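Local coordinates for replication protein B (Plasmid RSF1010, PDB 3H20), which acts as a DNA primase that synthesises primers on single-stranded plasmid DNA to start its replication, at residues V109-D113 and G179-V183. Sequence-based numbering, arbitrary orientation.
Sequences VKVAD and GPALV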
ATOM      1  N   VAL A 109     -16.612 -12.578   3.184  1.00 34.14           N
ATOM      2  CA  VAL A 109     -17.076 -12.570   4.582  1.00 33.56           C
ATOM      3  C   VAL A 109     -17.720 -11.206   4.865  1.00 34.04           C
ATOM      4  O   VAL A 109     -17.083 -10.162   4.645  1.00 33.32           O
ATOM      5  CB  VAL A 109     -15.900 -12.813   5.567  1.00 34.41           C
ATOM      6  CG1 VAL A 109     -16.365 -12.770   7.046  1.00 33.76           C
ATOM      7  CG2 VAL A 109     -15.176 -14.134   5.264  1.00 33.32           C
ATOM      8  N   LYS A 110     -18.970 -11.223   5.344  1.00 33.45           N
ATOM      9  CA  LYS A 110     -19.691 -10.017   5.727  1.00 33.35           C
ATOM     10  C   LYS A 110     -19.436  -9.755   7.211  1.00 33.57           C
ATOM     11  O   LYS A 110     -19.842 -10.549   8.072  1.00 33.09           O
ATOM     12  CB  LYS A 110     -21.204 -10.159   5.479  1.00 33.85           C
ATOM     13  CG  LYS A 110     -22.010  -8.876   5.831  1.00 33.46           C
ATOM     14  CD  LYS A 110     -23.495  -8.981   5.501  1.00 33.76           C
ATOM     15  CE  LYS A 110     -24.219  -7.695   5.956  1.00 34.87           C
ATOM     16  NZ  LYS A 110     -25.654  -7.634   5.542  1.00 35.70           N
ATOM     17  N   VAL A 111     -18.752  -8.647   7.507  1.00 33.03           N
ATOM     18  CA  VAL A 111     -18.435  -8.306   8.902  1.00 32.56           C
ATOM     19  C   VAL A 111     -19.402  -7.307   9.547  1.00 33.00           C
ATOM     20  O   VAL A 111     -19.450  -7.197  10.771  1.00 32.83           O
ATOM     21  CB  VAL A 111     -16.972  -7.797   9.045  1.00 32.93           C
ATOM     22  CG1 VAL A 111     -15.991  -8.907   8.662  1.00 32.42           C
ATOM     23  CG2 VAL A 111     -16.742  -6.526   8.203  1.00 33.66           C
ATOM     24  N   ALA A 112     -20.150  -6.574   8.719  1.00 32.86           N
ATOM     25  CA  ALA A 112     -21.041  -5.500   9.170  1.00 33.74           C
ATOM     26  C   ALA A 112     -21.969  -5.110   8.027  1.00 34.10           C
ATOM     27  O   ALA A 112     -21.719  -5.478   6.888  1.00 33.91           O
ATOM     28  CB  ALA A 112     -20.226  -4.272   9.620  1.00 33.81           C
ATOM     29  N   ASP A 113     -23.023  -4.351   8.320  1.00 35.38           N
ATOM     30  CA  ASP A 113     -23.874  -3.814   7.248  1.00 36.38           C
ATOM     31  C   ASP A 113     -23.125  -2.743   6.453  1.00 36.61           C
ATOM     32  O   ASP A 113     -23.318  -2.606   5.241  1.00 36.75           O
ATOM     33  CB  ASP A 113     -25.181  -3.252   7.807  1.00 36.83           C
ATOM     34  CG  ASP A 113     -26.077  -4.332   8.412  1.00 38.35           C
ATOM     35  OD1 ASP A 113     -25.952  -5.525   8.041  1.00 38.89           O
ATOM     36  OD2 ASP A 113     -26.917  -3.975   9.255  1.00 40.73           O
ATOM     37  N   GLY A 179     -18.065 -11.078  13.059  1.00 31.93           N
ATOM     38  CA  GLY A 179     -18.082  -9.776  12.365  1.00 32.17           C
ATOM     39  C   GLY A 179     -17.868  -8.569  13.275  1.00 32.03           C
ATOM     40  O   GLY A 179     -16.895  -7.824  13.097  1.00 32.57           O
ATOM     41  N   PRO A 180     -18.789  -8.332  14.235  1.00 31.73           N
ATOM     42  CA  PRO A 180     -18.586  -7.226  15.177  1.00 31.01           C
ATOM     43  C   PRO A 180     -17.211  -7.263  15.865  1.00 30.76           C
ATOM     44  O   PRO A 180     -16.579  -6.218  16.011  1.00 29.80           O
ATOM     45  CB  PRO A 180     -19.716  -7.429  16.193  1.00 30.81           C
ATOM     46  CG  PRO A 180     -20.784  -8.099  15.405  1.00 31.65           C
ATOM     47  CD  PRO A 180     -20.066  -9.025  14.483  1.00 31.45           C
ATOM     48  N   ALA A 181     -16.751  -8.459  16.249  1.00 30.85           N
ATOM     49  CA  ALA A 181     -15.432  -8.645  16.887  1.00 30.83           C
ATOM     50  C   ALA A 181     -14.241  -8.303  15.975  1.00 31.38           C
ATOM     51  O   ALA A 181     -13.236  -7.747  16.433  1.00 30.75           O
ATOM     52  CB  ALA A 181     -15.301 -10.076  17.447  1.00 30.85           C
ATOM     53  N   LEU A 182     -14.340  -8.643  14.689  1.00 31.56           N
ATOM     54  CA  LEU A 182     -13.295  -8.300  13.729  1.00 31.87           C
ATOM     55  C   LEU A 182     -13.217  -6.779  13.470  1.00 32.54           C
ATOM     56  O   LEU A 182     -12.118  -6.235  13.279  1.00 33.22           O
ATOM     57  CB  LEU A 182     -13.517  -9.043  12.410  1.00 32.02           C
ATOM     58  CG  LEU A 182     -13.240 -10.549  12.421  1.00 31.72           C
ATOM     59  CD1 LEU A 182     -14.000 -11.192  11.258  1.00 32.43           C
ATOM     60  CD2 LEU A 182     -11.749 -10.855  12.358  1.00 30.92           C
ATOM     61  N   VAL A 183     -14.373  -6.116  13.451  1.00 32.03           N
ATOM     62  CA  VAL A 183     -14.454  -4.647  13.358  1.00 32.24           C
ATOM     63  C   VAL A 183     -13.808  -3.998  14.602  1.00 32.51           C
ATOM     64  O   VAL A 183     -13.044  -3.027  14.485  1.00 32.02           O
ATOM     65  CB  VAL A 183     -15.921  -4.155  13.180  1.00 31.90           C
ATOM     66  CG1 VAL A 183     -16.015  -2.619  13.262  1.00 31.72           C
ATOM     67  CG2 VAL A 183     -16.497  -4.631  11.831  1.00 32.55           C
TER
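At the end region of strand 104-110, the chain meets the first turn of the long helix 179-206, and Val111 lies at the middle of the junction. Its CA sits 3.8 Å from the CA of Gly179, so the two backbones touch directly. Val111 O lies 3.3 Å from Gly179 C and 3.7 Å from Pro180 N; the proline nitrogen carries no hydrogen, and this approach is van der Waals packing. Glycine permits it: a CB on Gly179 would stand only 2.6 Å from Val111 O, a clash.

Apolar side chains close the rest of the interface. The two methyls of Val111 meet successive residues of the helix, CG1 approaching Leu182 CD1 at 4.0 Å and CG2 approaching Val183 CG2 at 4.1 Å. Ala112 CB extends this patch more loosely, 4.4 Å from the same Val183 CG2. Helical winding brings Gly179, Leu182 and Val183 onto the face toward Val111; the backbone hydrogen bond from Val183 N to Gly179 O (3.1 Å) closes that turn.

Within 109-113, Lys110 NZ forms a salt bridge with Asp113 OD1 (3.3 Å; the hydrogen bond is weak). Backbone hydrogen bonds join Val109 to Val74 of the antiparallel neighbour strand 73-79, Val111 to Gly72 just before it, and Lys110 to Ala176, shortly before the helix.

The arrangement is packing of a helix N-terminus on a strand end, with close backbone approach at a glycine; it joins helix 179-206 to the antiparallel sheet of strands 73-79, 104-110, 96-99 and 167-170 in the RepB primase N-terminal domain.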